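Local coordinates for protein sulfur oxygenase/reductase (Halothiobacillus neapolitanus, PDB 6QPA) that probably catalyses the oxygen-dependent oxidation and reduction of elemental sulfur at a mononuclear iron site, working as an assembly of 24 identical subunits, at residues 183-188 with 269-274; 173-178 with 253-258; 22-27 with 107-112; 75-80 with 295-300. All coordinates share one frame; numbering follows the deposited sequence.

Contact 1: 183-188 with 269-274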
loop_
_atom_site.group_PDB
_atom_site.type_symbol
_atom_site.label_atom_id
_atom_site.label_comp_id
_atom_site.label_asym_id
_atom_site.label_seq_id
_atom_site.Cartn_x
_atom_site.Cartn_y
_atom_site.Cartn_z
ATOM N N LEU A 183 -51.428 0.861 38.663
ATOM C CA LEU A 183 -50.389 1.888 38.685
ATOM C C LEU A 183 -49.987 2.254 40.108
ATOM O O LEU A 183 -48.807 2.505 40.384
ATOM C CB LEU A 183 -50.880 3.118 37.914
ATOM C CG LEU A 183 -50.998 2.888 36.408
ATOM C CD1 LEU A 183 -51.857 3.941 35.721
ATOM C CD2 LEU A 183 -49.566 2.827 35.790
ATOM N N GLU A 184 -50.955 2.285 41.023
ATOM C CA GLU A 184 -50.647 2.539 42.422
ATOM C C GLU A 184 -49.793 1.425 43.012
ATOM O O GLU A 184 -48.908 1.684 43.837
ATOM C CB GLU A 184 -51.947 2.695 43.208
ATOM C CG GLU A 184 -52.645 3.998 42.882
ATOM C CD GLU A 184 -53.960 4.178 43.622
ATOM O OE1 GLU A 184 -54.533 3.168 44.079
ATOM O OE2 GLU A 184 -54.415 5.334 43.748
ATOM N N TRP A 185 -50.076 0.172 42.638
ATOM C CA TRP A 185 -49.237 -0.933 43.087
ATOM C C TRP A 185 -47.814 -0.751 42.581
ATOM O O TRP A 185 -46.846 -0.887 43.341
ATOM C CB TRP A 185 -49.820 -2.261 42.604
ATOM C CG TRP A 185 -49.259 -3.535 43.250
ATOM C CD1 TRP A 185 -49.857 -4.271 44.233
ATOM C CD2 TRP A 185 -48.034 -4.229 42.929
ATOM N NE1 TRP A 185 -49.092 -5.373 44.546
ATOM C CE2 TRP A 185 -47.970 -5.376 43.765
ATOM C CE3 TRP A 185 -47.002 -4.005 42.015
ATOM C CZ2 TRP A 185 -46.899 -6.292 43.726
ATOM C CZ3 TRP A 185 -45.913 -4.928 41.976
ATOM C CH2 TRP A 185 -45.894 -6.062 42.822
ATOM N N MET A 186 -47.675 -0.411 41.298
ATOM C CA MET A 186 -46.350 -0.258 40.705
ATOM C C MET A 186 -45.570 0.871 41.358
ATOM O O MET A 186 -44.384 0.708 41.667
ATOM C CB MET A 186 -46.478 -0.026 39.202
ATOM C CG MET A 186 -46.997 -1.252 38.467
ATOM S SD MET A 186 -47.366 -1.005 36.715
ATOM C CE MET A 186 -45.776 -0.601 36.104
ATOM N N LYS A 187 -46.219 2.016 41.608
ATOM C CA LYS A 187 -45.482 3.129 42.197
ATOM C C LYS A 187 -45.058 2.798 43.616
ATOM O O LYS A 187 -44.014 3.260 44.070
ATOM C CB LYS A 187 -46.304 4.427 42.163
ATOM C CG LYS A 187 -45.510 5.688 42.557
ATOM C CD LYS A 187 -45.995 6.925 41.795
ATOM C CE LYS A 187 -45.263 8.221 42.200
ATOM N NZ LYS A 187 -45.395 8.523 43.651
ATOM N N ALA A 188 -45.839 1.981 44.313
ATOM C CA ALA A 188 -45.483 1.573 45.661
ATOM C C ALA A 188 -44.414 0.484 45.691
ATOM O O ALA A 188 -43.677 0.388 46.671
ATOM C CB ALA A 188 -46.730 1.092 46.402
ATOM N N LEU A 269 -42.465 -2.511 33.735
ATOM C CA LEU A 269 -43.712 -2.914 33.085
ATOM C C LEU A 269 -43.888 -4.426 33.109
ATOM O O LEU A 269 -45.015 -4.911 33.239
ATOM C CB LEU A 269 -43.745 -2.395 31.640
ATOM C CG LEU A 269 -43.995 -0.895 31.419
ATOM C CD1 LEU A 269 -43.700 -0.485 29.987
ATOM C CD2 LEU A 269 -45.438 -0.565 31.711
ATOM N N GLY A 270 -42.785 -5.183 33.048
ATOM C CA GLY A 270 -42.855 -6.636 33.056
ATOM C C GLY A 270 -43.432 -7.230 34.334
ATOM O O GLY A 270 -43.838 -8.397 34.332
ATOM N N HIS A 271 -43.489 -6.452 35.423
ATOM C CA HIS A 271 -44.043 -6.964 36.671
ATOM C C HIS A 271 -45.513 -7.347 36.533
ATOM O O HIS A 271 -45.983 -8.193 37.299
ATOM C CB HIS A 271 -43.903 -5.933 37.804
ATOM C CG HIS A 271 -42.576 -5.948 38.508
ATOM N ND1 HIS A 271 -41.381 -5.678 37.874
ATOM C CD2 HIS A 271 -42.264 -6.176 39.808
ATOM C CE1 HIS A 271 -40.389 -5.759 38.746
ATOM N NE2 HIS A 271 -40.898 -6.061 39.929
ATOM N N VAL A 272 -46.257 -6.769 35.580
ATOM C CA VAL A 272 -47.647 -7.206 35.421
ATOM C C VAL A 272 -47.720 -8.632 34.923
ATOM O O VAL A 272 -48.793 -9.226 34.935
ATOM C CB VAL A 272 -48.502 -6.323 34.487
ATOM C CG1 VAL A 272 -48.512 -4.885 34.968
ATOM C CG2 VAL A 272 -48.049 -6.424 33.011
ATOM N N MET A 273 -46.594 -9.207 34.521
ATOM C CA MET A 273 -46.578 -10.599 34.135
ATOM C C MET A 273 -45.807 -11.485 35.092
ATOM O O MET A 273 -46.145 -12.663 35.192
ATOM C CB MET A 273 -46.025 -10.763 32.716
ATOM C CG MET A 273 -46.963 -10.187 31.658
ATOM S SD MET A 273 -46.400 -10.475 29.971
ATOM C CE MET A 273 -44.889 -9.510 29.919
ATOM N N VAL A 274 -44.802 -10.964 35.811
ATOM C CA VAL A 274 -43.935 -11.814 36.637
ATOM C C VAL A 274 -44.130 -11.610 38.138
ATOM O O VAL A 274 -43.407 -12.238 38.927
ATOM C CB VAL A 274 -42.446 -11.664 36.261
ATOM C CG1 VAL A 274 -42.206 -12.141 34.826
ATOM C CG2 VAL A 274 -41.982 -10.216 36.421
#

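Contact 2: 173-178 with 253-258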
loop_
_atom_site.group_PDB
_atom_site.type_symbol
_atom_site.label_atom_id
_atom_site.label_comp_id
_atom_site.label_asym_id
_atom_site.label_seq_id
_atom_site.Cartn_x
_atom_site.Cartn_y
_atom_site.Cartn_z
ATOM N N LYS A 173 -65.330 2.672 33.041
ATOM C CA LYS A 173 -65.158 2.915 34.466
ATOM C C LYS A 173 -64.365 1.799 35.126
ATOM O O LYS A 173 -63.517 2.062 35.986
ATOM C CB LYS A 173 -66.532 3.062 35.136
ATOM C CG LYS A 173 -66.454 3.315 36.632
ATOM C CD LYS A 173 -67.830 3.364 37.291
ATOM C CE LYS A 173 -67.691 3.629 38.787
ATOM N NZ LYS A 173 -68.999 3.708 39.489
ATOM N N ALA A 174 -64.657 0.548 34.763
ATOM C CA ALA A 174 -63.903 -0.584 35.298
ATOM C C ALA A 174 -62.434 -0.507 34.896
ATOM O O ALA A 174 -61.547 -0.808 35.705
ATOM C CB ALA A 174 -64.533 -1.909 34.847
ATOM N N PHE A 175 -62.157 -0.129 33.644
ATOM C CA PHE A 175 -60.772 0.047 33.211
ATOM C C PHE A 175 -60.074 1.106 34.051
ATOM O O PHE A 175 -58.935 0.914 34.500
ATOM C CB PHE A 175 -60.704 0.438 31.729
ATOM C CG PHE A 175 -59.342 0.902 31.296
ATOM C CD1 PHE A 175 -58.385 -0.015 30.861
ATOM C CD2 PHE A 175 -58.988 2.243 31.383
ATOM C CE1 PHE A 175 -57.099 0.405 30.491
ATOM C CE2 PHE A 175 -57.710 2.675 31.022
ATOM C CZ PHE A 175 -56.767 1.768 30.569
ATOM N N GLU A 176 -60.737 2.249 34.249
ATOM C CA GLU A 176 -60.123 3.331 35.008
ATOM C C GLU A 176 -59.758 2.869 36.411
ATOM O O GLU A 176 -58.645 3.124 36.890
ATOM C CB GLU A 176 -61.071 4.533 35.051
ATOM C CG GLU A 176 -61.231 5.186 33.688
ATOM C CD GLU A 176 -62.241 6.333 33.651
ATOM O OE1 GLU A 176 -62.739 6.723 34.727
ATOM O OE2 GLU A 176 -62.506 6.865 32.544
ATOM N N GLN A 177 -60.670 2.132 37.061
ATOM C CA GLN A 177 -60.396 1.622 38.399
ATOM C C GLN A 177 -59.281 0.582 38.379
ATOM O O GLN A 177 -58.417 0.583 39.260
ATOM C CB GLN A 177 -61.674 1.028 39.007
ATOM C CG GLN A 177 -62.724 2.076 39.298
ATOM C CD GLN A 177 -64.058 1.472 39.737
ATOM O OE1 GLN A 177 -64.611 0.593 39.068
ATOM N NE2 GLN A 177 -64.573 1.941 40.864
ATOM N N GLY A 178 -59.299 -0.327 37.402
ATOM C CA GLY A 178 -58.267 -1.352 37.341
ATOM C C GLY A 178 -56.899 -0.791 36.999
ATOM O O GLY A 178 -55.888 -1.216 37.556
ATOM N N TYR A 253 -57.575 5.048 25.803
ATOM C CA TYR A 253 -56.872 5.543 26.977
ATOM C C TYR A 253 -55.379 5.448 26.736
ATOM O O TYR A 253 -54.893 4.410 26.269
ATOM C CB TYR A 253 -57.232 4.739 28.229
ATOM C CG TYR A 253 -58.625 4.998 28.787
ATOM C CD1 TYR A 253 -59.737 4.376 28.253
ATOM C CD2 TYR A 253 -58.807 5.836 29.885
ATOM C CE1 TYR A 253 -61.015 4.601 28.782
ATOM C CE2 TYR A 253 -60.077 6.067 30.429
ATOM C CZ TYR A 253 -61.175 5.451 29.871
ATOM O OH TYR A 253 -62.419 5.664 30.426
ATOM N N LEU A 254 -54.655 6.517 27.068
ATOM C CA LEU A 254 -53.198 6.511 27.076
ATOM C C LEU A 254 -52.725 6.472 28.516
ATOM O O LEU A 254 -53.063 7.361 29.305
ATOM C CB LEU A 254 -52.626 7.737 26.381
ATOM C CG LEU A 254 -53.006 7.786 24.915
ATOM C CD1 LEU A 254 -52.300 8.964 24.235
ATOM C CD2 LEU A 254 -52.607 6.466 24.282
ATOM N N VAL A 255 -51.939 5.455 28.852
ATOM C CA VAL A 255 -51.395 5.316 30.193
ATOM C C VAL A 255 -49.957 5.828 30.167
ATOM O O VAL A 255 -49.063 5.185 29.612
ATOM C CB VAL A 255 -51.490 3.866 30.680
ATOM C CG1 VAL A 255 -50.775 3.709 32.028
ATOM C CG2 VAL A 255 -52.973 3.453 30.782
ATOM N N HIS A 256 -49.733 6.978 30.797
ATOM C CA HIS A 256 -48.446 7.673 30.782
ATOM C C HIS A 256 -47.682 7.283 32.046
ATOM O O HIS A 256 -48.175 7.506 33.152
ATOM C CB HIS A 256 -48.706 9.179 30.698
ATOM C CG HIS A 256 -47.509 10.056 30.924
ATOM N ND1 HIS A 256 -47.073 10.962 29.983
ATOM C CD2 HIS A 256 -46.728 10.246 32.014
ATOM C CE1 HIS A 256 -46.047 11.639 30.462
ATOM N NE2 HIS A 256 -45.822 11.230 31.698
ATOM N N ILE A 257 -46.525 6.639 31.887
ATOM C CA ILE A 257 -45.723 6.204 33.032
ATOM C C ILE A 257 -44.294 6.699 32.871
ATOM O O ILE A 257 -43.654 6.455 31.841
ATOM C CB ILE A 257 -45.725 4.676 33.207
ATOM C CG1 ILE A 257 -47.142 4.109 33.029
ATOM C CG2 ILE A 257 -45.170 4.329 34.585
ATOM C CD1 ILE A 257 -47.192 2.608 33.030
ATOM N N GLU A 258 -43.775 7.330 33.915
ATOM C CA GLU A 258 -42.415 7.832 33.918
ATOM C C GLU A 258 -41.541 6.912 34.751
ATOM O O GLU A 258 -41.969 6.388 35.789
ATOM C CB GLU A 258 -42.359 9.268 34.445
ATOM C CG GLU A 258 -43.328 10.138 33.691
ATOM C CD GLU A 258 -43.128 11.633 33.862
ATOM O OE1 GLU A 258 -43.751 12.359 33.071
ATOM O OE2 GLU A 258 -42.376 12.089 34.752
#

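Contact 3: 22-27 with 107-112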
loop_
_atom_site.group_PDB
_atom_site.type_symbol
_atom_site.label_atom_id
_atom_site.label_comp_id
_atom_site.label_asym_id
_atom_site.label_seq_id
_atom_site.Cartn_x
_atom_site.Cartn_y
_atom_site.Cartn_z
ATOM N N TYR A 22 -33.621 16.214 13.329
ATOM C CA TYR A 22 -33.136 16.698 14.619
ATOM C C TYR A 22 -32.775 18.172 14.545
ATOM O O TYR A 22 -33.002 18.924 15.500
ATOM C CB TYR A 22 -31.940 15.860 15.093
ATOM C CG TYR A 22 -32.293 14.409 15.370
ATOM C CD1 TYR A 22 -32.754 14.015 16.627
ATOM C CD2 TYR A 22 -32.189 13.442 14.377
ATOM C CE1 TYR A 22 -33.090 12.701 16.886
ATOM C CE2 TYR A 22 -32.533 12.120 14.626
ATOM C CZ TYR A 22 -32.983 11.756 15.882
ATOM O OH TYR A 22 -33.323 10.443 16.138
ATOM N N GLU A 23 -32.231 18.606 13.409
ATOM C CA GLU A 23 -31.892 20.013 13.257
ATOM C C GLU A 23 -33.149 20.878 13.266
ATOM O O GLU A 23 -33.224 21.867 14.006
ATOM C CB GLU A 23 -31.068 20.234 11.988
ATOM C CG GLU A 23 -30.553 21.661 11.854
ATOM C CD GLU A 23 -29.587 22.040 12.975
ATOM O OE1 GLU A 23 -28.913 21.138 13.521
ATOM O OE2 GLU A 23 -29.511 23.241 13.319
ATOM N N THR A 24 -34.152 20.520 12.453
ATOM C CA THR A 24 -35.363 21.340 12.419
ATOM C C THR A 24 -36.155 21.275 13.723
ATOM O O THR A 24 -36.854 22.239 14.047
ATOM C CB THR A 24 -36.278 20.948 11.245
ATOM O OG1 THR A 24 -37.023 19.775 11.580
ATOM C CG2 THR A 24 -35.483 20.712 9.965
ATOM N N MET A 25 -36.023 20.196 14.503
ATOM C CA MET A 25 -36.725 20.114 15.783
ATOM C C MET A 25 -36.198 21.114 16.809
ATOM O O MET A 25 -36.976 21.595 17.644
ATOM C CB MET A 25 -36.624 18.701 16.350
ATOM C CG MET A 25 -37.715 17.768 15.897
ATOM S SD MET A 25 -37.679 16.240 16.846
ATOM C CE MET A 25 -36.032 15.635 16.497
ATOM N N MET A 26 -34.893 21.409 16.814
ATOM C CA MET A 26 -34.407 22.428 17.737
ATOM C C MET A 26 -34.504 23.843 17.174
ATOM O O MET A 26 -34.470 24.803 17.951
ATOM C CB MET A 26 -32.960 22.178 18.190
ATOM C CG MET A 26 -31.901 22.202 17.111
ATOM S SD MET A 26 -30.355 21.469 17.702
ATOM C CE MET A 26 -29.702 22.853 18.644
ATOM N N LYS A 27 -34.620 24.003 15.854
ATOM C CA LYS A 27 -34.719 25.333 15.261
ATOM C C LYS A 27 -36.164 25.820 15.158
ATOM O O LYS A 27 -36.427 27.013 15.359
ATOM C CB LYS A 27 -34.053 25.346 13.876
ATOM C CG LYS A 27 -34.856 26.044 12.755
ATOM C CD LYS A 27 -34.332 27.444 12.434
ATOM C CE LYS A 27 -34.842 27.957 11.079
ATOM N NZ LYS A 27 -35.627 26.958 10.276
ATOM N N LEU A 107 -43.185 20.084 7.918
ATOM C CA LEU A 107 -43.814 19.055 7.091
ATOM C C LEU A 107 -42.811 18.328 6.203
ATOM O O LEU A 107 -43.082 17.195 5.790
ATOM C CB LEU A 107 -44.944 19.652 6.232
ATOM C CG LEU A 107 -46.284 20.022 6.910
ATOM C CD1 LEU A 107 -47.315 20.542 5.907
ATOM C CD2 LEU A 107 -46.901 18.874 7.723
ATOM N N GLY A 108 -41.658 18.936 5.914
ATOM C CA GLY A 108 -40.606 18.273 5.157
ATOM C C GLY A 108 -39.975 17.083 5.862
ATOM O O GLY A 108 -39.208 16.342 5.237
ATOM N N MET A 109 -40.262 16.892 7.145
ATOM C CA MET A 109 -39.785 15.721 7.856
ATOM C C MET A 109 -40.928 14.819 8.318
ATOM O O MET A 109 -40.667 13.804 8.965
ATOM C CB MET A 109 -38.936 16.137 9.064
ATOM C CG MET A 109 -39.769 16.642 10.237
ATOM S SD MET A 109 -38.730 17.087 11.630
ATOM C CE MET A 109 -39.906 17.644 12.864
ATOM N N VAL A 110 -42.182 15.165 8.012
ATOM C CA VAL A 110 -43.349 14.426 8.491
ATOM C C VAL A 110 -43.675 13.297 7.515
ATOM O O VAL A 110 -43.774 13.506 6.300
ATOM C CB VAL A 110 -44.556 15.367 8.688
ATOM C CG1 VAL A 110 -45.832 14.580 8.946
ATOM C CG2 VAL A 110 -44.292 16.316 9.853
ATOM N N ILE A 111 -43.818 12.096 8.056
ATOM C CA ILE A 111 -44.232 10.935 7.296
ATOM C C ILE A 111 -45.674 10.554 7.601
ATOM O O ILE A 111 -46.361 10.022 6.725
ATOM C CB ILE A 111 -43.266 9.755 7.572
ATOM C CG1 ILE A 111 -41.908 10.031 6.904
ATOM C CG2 ILE A 111 -43.846 8.388 7.147
ATOM C CD1 ILE A 111 -40.796 9.159 7.390
ATOM N N GLU A 112 -46.158 10.843 8.804
ATOM C CA GLU A 112 -47.523 10.542 9.203
ATOM C C GLU A 112 -47.942 11.577 10.242
ATOM O O GLU A 112 -47.115 12.054 11.026
ATOM C CB GLU A 112 -47.603 9.111 9.751
ATOM C CG GLU A 112 -48.973 8.494 9.833
ATOM C CD GLU A 112 -48.898 7.022 10.220
ATOM O OE1 GLU A 112 -47.769 6.487 10.386
ATOM O OE2 GLU A 112 -49.979 6.409 10.367
#

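Contact 4: 75-80 with 295-300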
loop_
_atom_site.group_PDB
_atom_site.type_symbol
_atom_site.label_atom_id
_atom_site.label_comp_id
_atom_site.label_asym_id
_atom_site.label_seq_id
_atom_site.Cartn_x
_atom_site.Cartn_y
_atom_site.Cartn_z
ATOM N N GLY A 75 -41.939 8.097 16.388
ATOM C CA GLY A 75 -43.019 8.885 16.948
ATOM C C GLY A 75 -42.493 10.170 17.563
ATOM O O GLY A 75 -41.391 10.220 18.110
ATOM N N MET A 76 -43.277 11.233 17.437
ATOM C CA MET A 76 -42.974 12.501 18.093
ATOM C C MET A 76 -44.284 13.027 18.651
ATOM O O MET A 76 -45.197 13.340 17.887
ATOM C CB MET A 76 -42.336 13.499 17.137
ATOM C CG MET A 76 -41.291 14.366 17.812
ATOM S SD MET A 76 -41.993 15.958 18.180
ATOM C CE MET A 76 -42.019 16.664 16.520
ATOM N N PHE A 77 -44.402 13.051 19.972
ATOM C CA PHE A 77 -45.620 13.468 20.657
ATOM C C PHE A 77 -45.336 14.763 21.388
ATOM O O PHE A 77 -44.407 14.823 22.199
ATOM C CB PHE A 77 -46.094 12.436 21.686
ATOM C CG PHE A 77 -46.735 11.207 21.103
ATOM C CD1 PHE A 77 -46.541 10.849 19.781
ATOM C CD2 PHE A 77 -47.541 10.402 21.905
ATOM C CE1 PHE A 77 -47.127 9.701 19.260
ATOM C CE2 PHE A 77 -48.143 9.262 21.395
ATOM C CZ PHE A 77 -47.933 8.909 20.060
ATOM N N GLN A 78 -46.141 15.778 21.142
ATOM C CA GLN A 78 -46.012 17.040 21.860
ATOM C C GLN A 78 -47.255 17.211 22.725
ATOM O O GLN A 78 -48.358 17.364 22.200
ATOM C CB GLN A 78 -45.816 18.215 20.897
ATOM C CG GLN A 78 -44.450 18.230 20.189
ATOM C CD GLN A 78 -44.308 19.318 19.110
ATOM O OE1 GLN A 78 -45.224 19.559 18.324
ATOM N NE2 GLN A 78 -43.153 19.979 19.083
ATOM N N TYR A 79 -47.094 17.128 24.044
ATOM C CA TYR A 79 -48.181 17.505 24.936
ATOM C C TYR A 79 -48.230 19.012 25.029
ATOM O O TYR A 79 -47.212 19.638 25.315
ATOM C CB TYR A 79 -48.000 16.979 26.361
ATOM C CG TYR A 79 -48.008 15.494 26.590
ATOM C CD1 TYR A 79 -47.845 14.592 25.552
ATOM C CD2 TYR A 79 -48.147 14.999 27.881
ATOM C CE1 TYR A 79 -47.833 13.232 25.790
ATOM C CE2 TYR A 79 -48.143 13.646 28.137
ATOM C CZ TYR A 79 -47.983 12.760 27.094
ATOM O OH TYR A 79 -47.971 11.403 27.372
ATOM N N THR A 80 -49.400 19.597 24.841
ATOM C CA THR A 80 -49.639 20.953 25.310
ATOM C C THR A 80 -50.794 20.898 26.291
ATOM O O THR A 80 -51.767 20.177 26.071
ATOM C CB THR A 80 -49.931 21.958 24.176
ATOM O OG1 THR A 80 -51.018 21.488 23.387
ATOM C CG2 THR A 80 -48.672 22.146 23.286
ATOM N N TYR A 295 -50.244 -1.556 24.158
ATOM C CA TYR A 295 -49.039 -1.356 23.364
ATOM C C TYR A 295 -48.268 -0.194 23.980
ATOM O O TYR A 295 -48.815 0.903 24.141
ATOM C CB TYR A 295 -49.384 -1.066 21.898
ATOM C CG TYR A 295 -48.169 -0.990 20.973
ATOM C CD1 TYR A 295 -47.531 -2.145 20.537
ATOM C CD2 TYR A 295 -47.684 0.238 20.519
ATOM C CE1 TYR A 295 -46.432 -2.084 19.675
ATOM C CE2 TYR A 295 -46.602 0.310 19.663
ATOM C CZ TYR A 295 -45.971 -0.848 19.250
ATOM O OH TYR A 295 -44.899 -0.756 18.397
ATOM N N TYR A 296 -47.014 -0.431 24.345
ATOM C CA TYR A 296 -46.217 0.550 25.068
ATOM C C TYR A 296 -45.112 1.088 24.166
ATOM O O TYR A 296 -44.247 0.323 23.726
ATOM C CB TYR A 296 -45.634 -0.081 26.330
ATOM C CG TYR A 296 -46.651 -0.126 27.461
ATOM C CD1 TYR A 296 -46.839 0.974 28.272
ATOM C CD2 TYR A 296 -47.437 -1.241 27.687
ATOM C CE1 TYR A 296 -47.741 0.981 29.293
ATOM C CE2 TYR A 296 -48.373 -1.247 28.721
ATOM C CZ TYR A 296 -48.517 -0.120 29.517
ATOM O OH TYR A 296 -49.428 -0.053 30.554
ATOM N N MET A 297 -45.143 2.396 23.895
ATOM C CA MET A 297 -44.057 3.089 23.208
ATOM C C MET A 297 -43.158 3.794 24.223
ATOM O O MET A 297 -43.643 4.383 25.191
ATOM C CB MET A 297 -44.604 4.109 22.200
ATOM C CG MET A 297 -45.461 3.490 21.101
ATOM S SD MET A 297 -46.403 4.728 20.188
ATOM C CE MET A 297 -45.063 5.620 19.380
ATOM N N PHE A 298 -41.845 3.729 23.996
ATOM C CA PHE A 298 -40.856 4.387 24.842
ATOM C C PHE A 298 -40.470 5.737 24.236
ATOM O O PHE A 298 -40.243 5.833 23.032
ATOM C CB PHE A 298 -39.589 3.532 24.992
ATOM C CG PHE A 298 -39.716 2.388 25.965
ATOM C CD1 PHE A 298 -40.901 1.657 26.063
ATOM C CD2 PHE A 298 -38.631 2.028 26.778
ATOM C CE1 PHE A 298 -41.007 0.583 26.952
ATOM C CE2 PHE A 298 -38.726 0.965 27.672
ATOM C CZ PHE A 298 -39.919 0.231 27.754
ATOM N N PHE A 299 -40.374 6.763 25.086
ATOM C CA PHE A 299 -40.012 8.114 24.679
ATOM C C PHE A 299 -38.958 8.727 25.596
ATOM O O PHE A 299 -38.892 8.436 26.797
ATOM C CB PHE A 299 -41.192 9.069 24.729
ATOM C CG PHE A 299 -42.301 8.742 23.793
ATOM C CD1 PHE A 299 -43.289 7.841 24.166
ATOM C CD2 PHE A 299 -42.394 9.371 22.563
ATOM C CE1 PHE A 299 -44.346 7.562 23.329
ATOM C CE2 PHE A 299 -43.453 9.101 21.710
ATOM C CZ PHE A 299 -44.433 8.183 22.098
ATOM N N SER A 300 -38.199 9.662 25.031
ATOM C CA SER A 300 -37.370 10.543 25.814
ATOM C C SER A 300 -37.977 11.936 25.805
ATOM O O SER A 300 -38.339 12.432 24.733
ATOM C CB SER A 300 -35.953 10.595 25.257
ATOM O OG SER A 300 -35.237 11.561 25.985
#

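Contact 1: 183-188 with 269-274
Met186 carries the largest share of this packing, reaching from helix 172-189 to residues 269-274, where helix 262-269 gives way to the short helix 271-274. Its chain runs straight as far as SD and then bends (chi3 63°), which carries CE to the base of Leu269. There Met186 CE lies 4.3 Å from Leu269 CA and 4.4 Å from Leu269 CD2. Its sulfur meets the other neighbour: Met186 SD is 4.4 Å from Val272 CG1. His271 meets Trp185 instead. His271 CD2 stands at the rim of the indole, near its plane, 4.4 Å from Trp185 CZ3. Trp185 NE1 bonds to Glu277, and His271 ND1 to the carbonyl of Gln267. All the approaches between the two segments are long, so they meet by light van der Waals packing. Leu307 of the second subunit packs on Trp185. Leu278 of helix 276-287 touches Trp185, Met186 and Val272. Strand 251-259 lies beneath, with Trp259 against Met186 and Ile257 against Leu269.

Contact 2: 173-178 with 253-258
Tyr253 and Phe175 pack ring against ring where helix 172-189 lies on the curled antiparallel sheet of a dimeric alpha-beta barrel, the fold of this family's clan. The helix segment runs nearly parallel to strand segment 253-258, at 5°, with the axes 11.4 Å apart. The aromatic contact is the closest apolar one. Phe175 covers one face of the tyrosine: CD2 sits above its centre, and Phe175 CE2 is 3.4 Å from Tyr253 CG. The planes are 43° apart, so the pair is oblique. With Phe175 CG anti to the backbone N (chi1 168°), the ring is carried over to the strand. Its far end also reaches Val255, with Phe175 CZ 4.2 Å from Val255 CG2.

The polar contact lies at the phenol. Tyr253 OH donates to Glu176 OE2, which lies at the ring edge, in plane; the carboxylate is turned 70° from the ring. The modelled bond is very short, so its exact length is doubtful. A leucine in place of Tyr253 would probably leave Glu176 without this donor and uncover part of the Phe175 ring. Lys200 of strand 193-204 touches both Glu176 and Tyr253.

Further along the strand, His256 NE2 donates to the anti lone pair of Glu258 OE1 at 2.7 Å, in the imidazole plane.

Contact 3: 22-27 with 107-112
Met109 reaches across to Thr24 and Met25 of helix 19-27, and its side chain gives the contact most of its surface. At its root, Met109 CB is still 4.8 Å from Thr24 OG1. The first torsion sets CG between the backbone N and the carbonyl carbon (chi1 76°), and from there the chain is fully extended. Met109 CG comes to 4.4 Å from Thr24 OG1. The sulfur makes the close approach: Met109 SD lies 3.2 Å from Thr24 OG1. The methyl at the tip passes on to the next residue of the helix, with Met109 CE 3.7 Å from Met25 CG. It also stays near the threonine, 3.8 Å from Met109 CE to Thr24 OG1. The two methionine chains lie nearly perpendicular, while Thr24 and Met109 run alongside each other, pointing opposite ways.

Both methionines also rest on Ile15 of strand 7-15, just before the helix. Residues 107-109 form a 3-10 turn that leads into strand 110-125, which carries the iron ligand Glu116 further on. Ile111 and Glu112 form a classic beta bulge opposite Lys14, and Ile111 O accepts a bond from Tyr295 of the third subunit.

The hydroxyl of Thr24 is weakly bonded to Ser21 O within its own helix. Its meeting with the sulfur is thus close packing of a polar atom on a polarisable one, and the contact rests on fit more than on directed bonds.

Contact 4: 75-80 with 295-300
Phe77 and Phe299 meet inside the curled antiparallel sheet that forms the barrel. Their strands, 74-82 and 290-305, do not pair with each other; strand 42-53 lies between them and pairs with both. The two segments cross at -67°, with axes 8.7 Å apart, so mostly side chains bridge them. The two side chains run nearly perpendicular, and the ring planes are 45° apart, an oblique pair. Phe299 points its far end at Phe77: CZ sits over the centre of one face, and the nearest atoms are Phe77 CD2 and Phe299 CZ at 3.8 Å. With CG anti to its carbonyl carbon (chi1 -75°), Phe77 sends its ring toward strand 290-305, and chi2 sets the turn of that ring. Met297 adds an oblique Met-aromatic contact, its SD 5.4 Å from the centroid of the Phe77 ring. An alanine at Phe77 would probably leave Phe299 CZ without the face it rests on and strip Met297 of its aromatic partner. Ile162 and Met12 also touch Phe77, whose side chain lies about 12 Å from the bound iron. The bare Gly75 probably makes room for Met297, since a CB there would lie tight against its CE. Gly75 O lies 4.3 Å from Phe299 CE2.

How the contacts relate
All four contacts are largely buried, but at different depths. Contact 4 is the most central, its centre about 6 Å from that of the chain; contacts 1 and 3 lie further out on opposite sides, at about 21 and 18 Å, and both border other subunits. Contacts 1 and 2 share helix 172-189 and touch through Leu183 and Ile257. Contacts 2, 3 and 4 reach one sheet, and Tyr79 OH probably bonds to His256 ND1 between contacts 2 and 4. Met25 packs on Met76 between contacts 3 and 4. Contacts 2 and 4 each centre on an oblique aromatic pair, contacts 1 and 3 on methionines, and contact 2 alone has a hydrogen bond between its two segments.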